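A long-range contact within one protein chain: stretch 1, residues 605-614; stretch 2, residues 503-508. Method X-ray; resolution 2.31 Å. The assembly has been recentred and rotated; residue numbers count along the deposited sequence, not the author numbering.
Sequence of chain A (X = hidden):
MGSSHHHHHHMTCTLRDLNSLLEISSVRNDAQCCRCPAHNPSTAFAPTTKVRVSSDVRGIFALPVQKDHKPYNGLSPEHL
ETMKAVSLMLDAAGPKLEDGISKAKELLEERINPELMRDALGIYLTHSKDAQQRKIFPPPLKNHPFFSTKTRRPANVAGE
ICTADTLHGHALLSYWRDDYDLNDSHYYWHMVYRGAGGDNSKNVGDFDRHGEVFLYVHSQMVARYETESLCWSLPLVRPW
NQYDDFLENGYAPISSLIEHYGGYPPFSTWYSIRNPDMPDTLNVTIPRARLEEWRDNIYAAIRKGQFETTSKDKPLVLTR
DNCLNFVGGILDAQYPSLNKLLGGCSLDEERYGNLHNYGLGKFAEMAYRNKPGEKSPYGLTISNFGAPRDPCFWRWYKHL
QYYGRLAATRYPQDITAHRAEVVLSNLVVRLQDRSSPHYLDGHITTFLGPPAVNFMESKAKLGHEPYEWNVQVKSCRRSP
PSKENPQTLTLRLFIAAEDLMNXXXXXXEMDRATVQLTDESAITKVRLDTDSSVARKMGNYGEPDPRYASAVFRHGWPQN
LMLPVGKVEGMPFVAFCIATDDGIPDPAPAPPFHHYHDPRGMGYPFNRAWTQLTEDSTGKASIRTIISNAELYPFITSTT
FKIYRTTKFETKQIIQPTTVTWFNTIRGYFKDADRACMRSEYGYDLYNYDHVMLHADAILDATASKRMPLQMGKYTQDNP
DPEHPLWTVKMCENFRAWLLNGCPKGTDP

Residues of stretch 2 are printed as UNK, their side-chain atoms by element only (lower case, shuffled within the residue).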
# COMPACT_ATOMS: atom_id res chain seq x y z
N PRO A 605 7.59 31.14 -22.95
CA PRO A 605 8.88 31.63 -22.46
C PRO A 605 9.59 30.70 -21.47
O PRO A 605 10.54 31.11 -20.80
CB PRO A 605 8.50 32.93 -21.76
CG PRO A 605 7.15 32.60 -21.14
CD PRO A 605 6.48 31.61 -22.09
N PHE A 606 9.12 29.46 -21.37
CA PHE A 606 9.70 28.54 -20.40
C PHE A 606 10.84 27.71 -20.96
O PHE A 606 11.31 26.79 -20.30
CB PHE A 606 8.62 27.62 -19.84
CG PHE A 606 7.60 28.34 -19.00
CD1 PHE A 606 7.94 28.82 -17.75
CD2 PHE A 606 6.31 28.55 -19.47
CE1 PHE A 606 7.02 29.47 -16.98
CE2 PHE A 606 5.38 29.21 -18.71
CZ PHE A 606 5.73 29.66 -17.46
N ASN A 607 11.31 28.04 -22.17
CA ASN A 607 12.31 27.24 -22.86
C ASN A 607 13.74 27.70 -22.56
O ASN A 607 14.70 27.00 -22.86
CB ASN A 607 12.06 27.25 -24.36
CG ASN A 607 12.09 28.65 -24.94
OD1 ASN A 607 11.81 29.63 -24.25
ND2 ASN A 607 12.44 28.76 -26.23
N ARG A 608 13.87 28.87 -21.94
CA ARG A 608 15.16 29.34 -21.42
C ARG A 608 14.95 29.89 -20.02
O ARG A 608 13.82 30.18 -19.65
CB ARG A 608 15.77 30.43 -22.31
CG ARG A 608 16.67 29.89 -23.38
CD ARG A 608 16.84 30.88 -24.49
NE ARG A 608 16.12 30.41 -25.66
CZ ARG A 608 16.58 29.46 -26.47
NH1 ARG A 608 17.76 28.91 -26.22
NH2 ARG A 608 15.87 29.07 -27.53
N ALA A 609 16.02 30.05 -19.25
CA ALA A 609 15.86 30.64 -17.93
C ALA A 609 15.46 32.11 -18.11
O ALA A 609 15.69 32.68 -19.17
CB ALA A 609 17.13 30.52 -17.11
N TRP A 610 14.88 32.71 -17.07
CA TRP A 610 14.50 34.12 -17.15
C TRP A 610 15.54 34.96 -16.47
O TRP A 610 16.01 34.66 -15.37
CB TRP A 610 13.14 34.38 -16.50
CG TRP A 610 12.02 33.65 -17.13
CD1 TRP A 610 12.06 32.92 -18.28
CD2 TRP A 610 10.68 33.54 -16.62
NE1 TRP A 610 10.81 32.37 -18.53
CE2 TRP A 610 9.96 32.73 -17.52
CE3 TRP A 610 10.03 34.06 -15.49
CZ2 TRP A 610 8.61 32.43 -17.33
CZ3 TRP A 610 8.70 33.76 -15.30
CH2 TRP A 610 8.00 32.95 -16.22
N THR A 611 15.89 36.04 -17.14
CA THR A 611 16.99 36.87 -16.70
C THR A 611 16.58 37.60 -15.40
O THR A 611 17.42 37.88 -14.54
CB THR A 611 17.40 37.84 -17.82
OG1 THR A 611 18.72 38.31 -17.57
CG2 THR A 611 16.46 39.01 -17.89
N GLN A 612 15.28 37.84 -15.25
CA GLN A 612 14.74 38.45 -14.03
C GLN A 612 15.02 37.59 -12.79
O GLN A 612 15.07 38.10 -11.67
CB GLN A 612 13.24 38.68 -14.18
CG GLN A 612 12.84 39.90 -15.05
CD GLN A 612 13.05 39.67 -16.55
OE1 GLN A 612 13.07 38.53 -17.02
NE2 GLN A 612 13.18 40.75 -17.30
N LEU A 613 15.19 36.28 -13.00
CA LEU A 613 15.50 35.36 -11.90
C LEU A 613 17.00 35.05 -11.80
O LEU A 613 17.55 35.04 -10.70
CB LEU A 613 14.71 34.08 -12.07
CG LEU A 613 13.19 34.22 -12.04
CD1 LEU A 613 12.54 32.85 -12.19
CD2 LEU A 613 12.76 34.86 -10.75
N THR A 614 17.67 34.80 -12.93
CA THR A 614 19.10 34.50 -12.88
C THR A 614 19.92 35.68 -12.37
O THR A 614 21.00 35.49 -11.79
CB THR A 614 19.66 34.08 -14.25
OG1 THR A 614 19.39 35.11 -15.21
CG2 THR A 614 19.01 32.78 -14.72
N UNK A 503 9.70 25.38 -11.41
CA UNK A 503 10.59 24.77 -12.38
C UNK A 503 10.08 25.10 -13.77
O UNK A 503 8.97 24.70 -14.13
o UNK A 503 12.34 23.14 -13.82
c UNK A 503 11.41 22.54 -13.25
o UNK A 503 11.08 21.36 -13.53
c UNK A 503 10.65 23.25 -12.17
N UNK A 504 10.89 25.85 -14.52
CA UNK A 504 10.59 26.21 -15.91
C UNK A 504 10.08 25.02 -16.72
O UNK A 504 9.11 25.12 -17.47
c UNK A 504 11.83 26.75 -16.62
o UNK A 504 14.42 31.32 -14.44
c UNK A 504 12.50 27.96 -16.02
c UNK A 504 13.73 27.85 -15.37
c UNK A 504 11.94 29.24 -16.15
c UNK A 504 14.37 28.95 -14.84
c UNK A 504 12.58 30.36 -15.62
c UNK A 504 13.78 30.21 -14.97
N UNK A 505 10.76 23.89 -16.57
CA UNK A 505 10.55 22.75 -17.46
C UNK A 505 9.36 21.92 -17.05
O UNK A 505 9.01 20.97 -17.74
c UNK A 505 14.50 23.85 -19.00
c UNK A 505 11.82 21.92 -17.51
n UNK A 505 13.45 23.05 -19.06
c UNK A 505 13.03 22.75 -17.79
n UNK A 505 14.76 24.09 -17.73
c UNK A 505 13.86 23.43 -16.95
N UNK A 506 8.73 22.30 -15.93
CA UNK A 506 7.53 21.61 -15.47
C UNK A 506 6.27 22.25 -16.05
O UNK A 506 5.17 21.71 -15.91
o UNK A 506 8.42 20.70 -13.42
c UNK A 506 7.46 21.60 -13.95
N UNK A 507 6.43 23.40 -16.69
CA UNK A 507 5.29 24.05 -17.28
C UNK A 507 4.88 23.32 -18.55
O UNK A 507 5.70 23.06 -19.43
c UNK A 507 6.52 26.51 -15.38
c UNK A 507 4.33 26.90 -15.71
c UNK A 507 5.50 26.29 -16.28
c UNK A 507 4.71 27.49 -14.49
c UNK A 507 2.10 27.71 -15.32
c UNK A 507 5.58 25.53 -17.54
n UNK A 507 6.05 27.24 -14.31
c UNK A 507 2.51 28.28 -14.11
c UNK A 507 3.00 27.02 -16.13
c UNK A 507 3.81 28.18 -13.68
N UNK A 508 3.59 23.00 -18.61
CA UNK A 508 2.97 22.27 -19.71
C UNK A 508 2.24 23.24 -20.66
O UNK A 508 1.37 24.00 -20.22
c UNK A 508 1.67 19.29 -17.57
c UNK A 508 1.16 20.64 -20.31
c UNK A 508 1.96 21.25 -19.18
c UNK A 508 2.65 20.20 -18.30
O HOH W 1 10.95 23.61 -21.36

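Position 503 carries four side-chain atoms: two carbons in line, the second bearing two oxygens. No atom of stretch 1 is in contact with them. That is a short carboxylate, so the residue is Asp 503. Its CA-to-CB bond points away from stretch 1. Its work is local: Asp 503 OD1 accepts a weak hydrogen bond from the backbone N of position 505, and the carboxylate is also hydrogen-bonded elsewhere in the structure. With two oxygens it can accept from position 506 as well.

Position 504 shows one carbon, then a six-carbon ring bearing a single oxygen, which lies 3.0 Å from Trp 610 N. This is the signature of a phenol: Tyr 504. The CA-to-CB bond points sideways, but the end of the side chain comes nearer and reaches into stretch 1. There OH accepts a hydrogen bond from Trp 610 N, almost straight at 173°. The ring itself also makes contacts: Ala 609 CA lies over one face, 4.0 Å from the Tyr 504 ring centroid, in a CH-pi contact, while the Tyr 504 edge is directed at the face of the Trp 610 five-membered ring, with Tyr 504 CE1 3.7 Å from Trp 610 CG. Leu 613 CD1 packs 3.3 Å from Tyr 504 OH. A phenol suits this place because it joins a flat apolar surface to a polar tip.

Position 505 has one carbon followed by a five-membered ring of three carbons and two nitrogens, one nitrogen lying 4.5 Å from Phe 606 O. This imidazole is His 505. Its CA-to-CB bond points away from stretch 1, yet its ring end comes nearer. The ring nitrogen suits the place because it can reach water 1, whose O lies 3.4 Å from both His 505 ND1 and Phe 606 O, linking them through weak hydrogen bonds.

Position 506 holds one carbon and one oxygen, out of reach of stretch 1, hence Ser 506. Its small hydroxyl donates from Ser 506 OG to Asp 503 OD2 at 2.7 Å, tying the short 3-10 segment to the residue before it.

Position 507 has one carbon, then fused five- and six-membered rings with eight carbons and one nitrogen; a ring carbon lies 3.4 Å from Phe 606 CE1. This indole is Trp 507. Being flat, its five-membered ring can lie nearly parallel to the Phe 606 ring in an offset stack, planes at 6° and centroids 3.9 Å apart; Trp 507 CB also sits over the Phe 606 face.

Position 508 has four carbons, forked at the first, with one arm two carbons long, and touches nothing on stretch 1: Ile 508. Its CA-to-CB bond points away, and its apolar side chain suits a buried site.

The contact therefore rests on two aromatic residues of stretch 2. Trp 507 stacks on Phe 606, while Tyr 504 fits against Ala 609, Trp 610 and Leu 613, its hydroxyl engaging the backbone N of Trp 610 at the N-cap position.

Stretch 2, residues 503-508: DYHSWI
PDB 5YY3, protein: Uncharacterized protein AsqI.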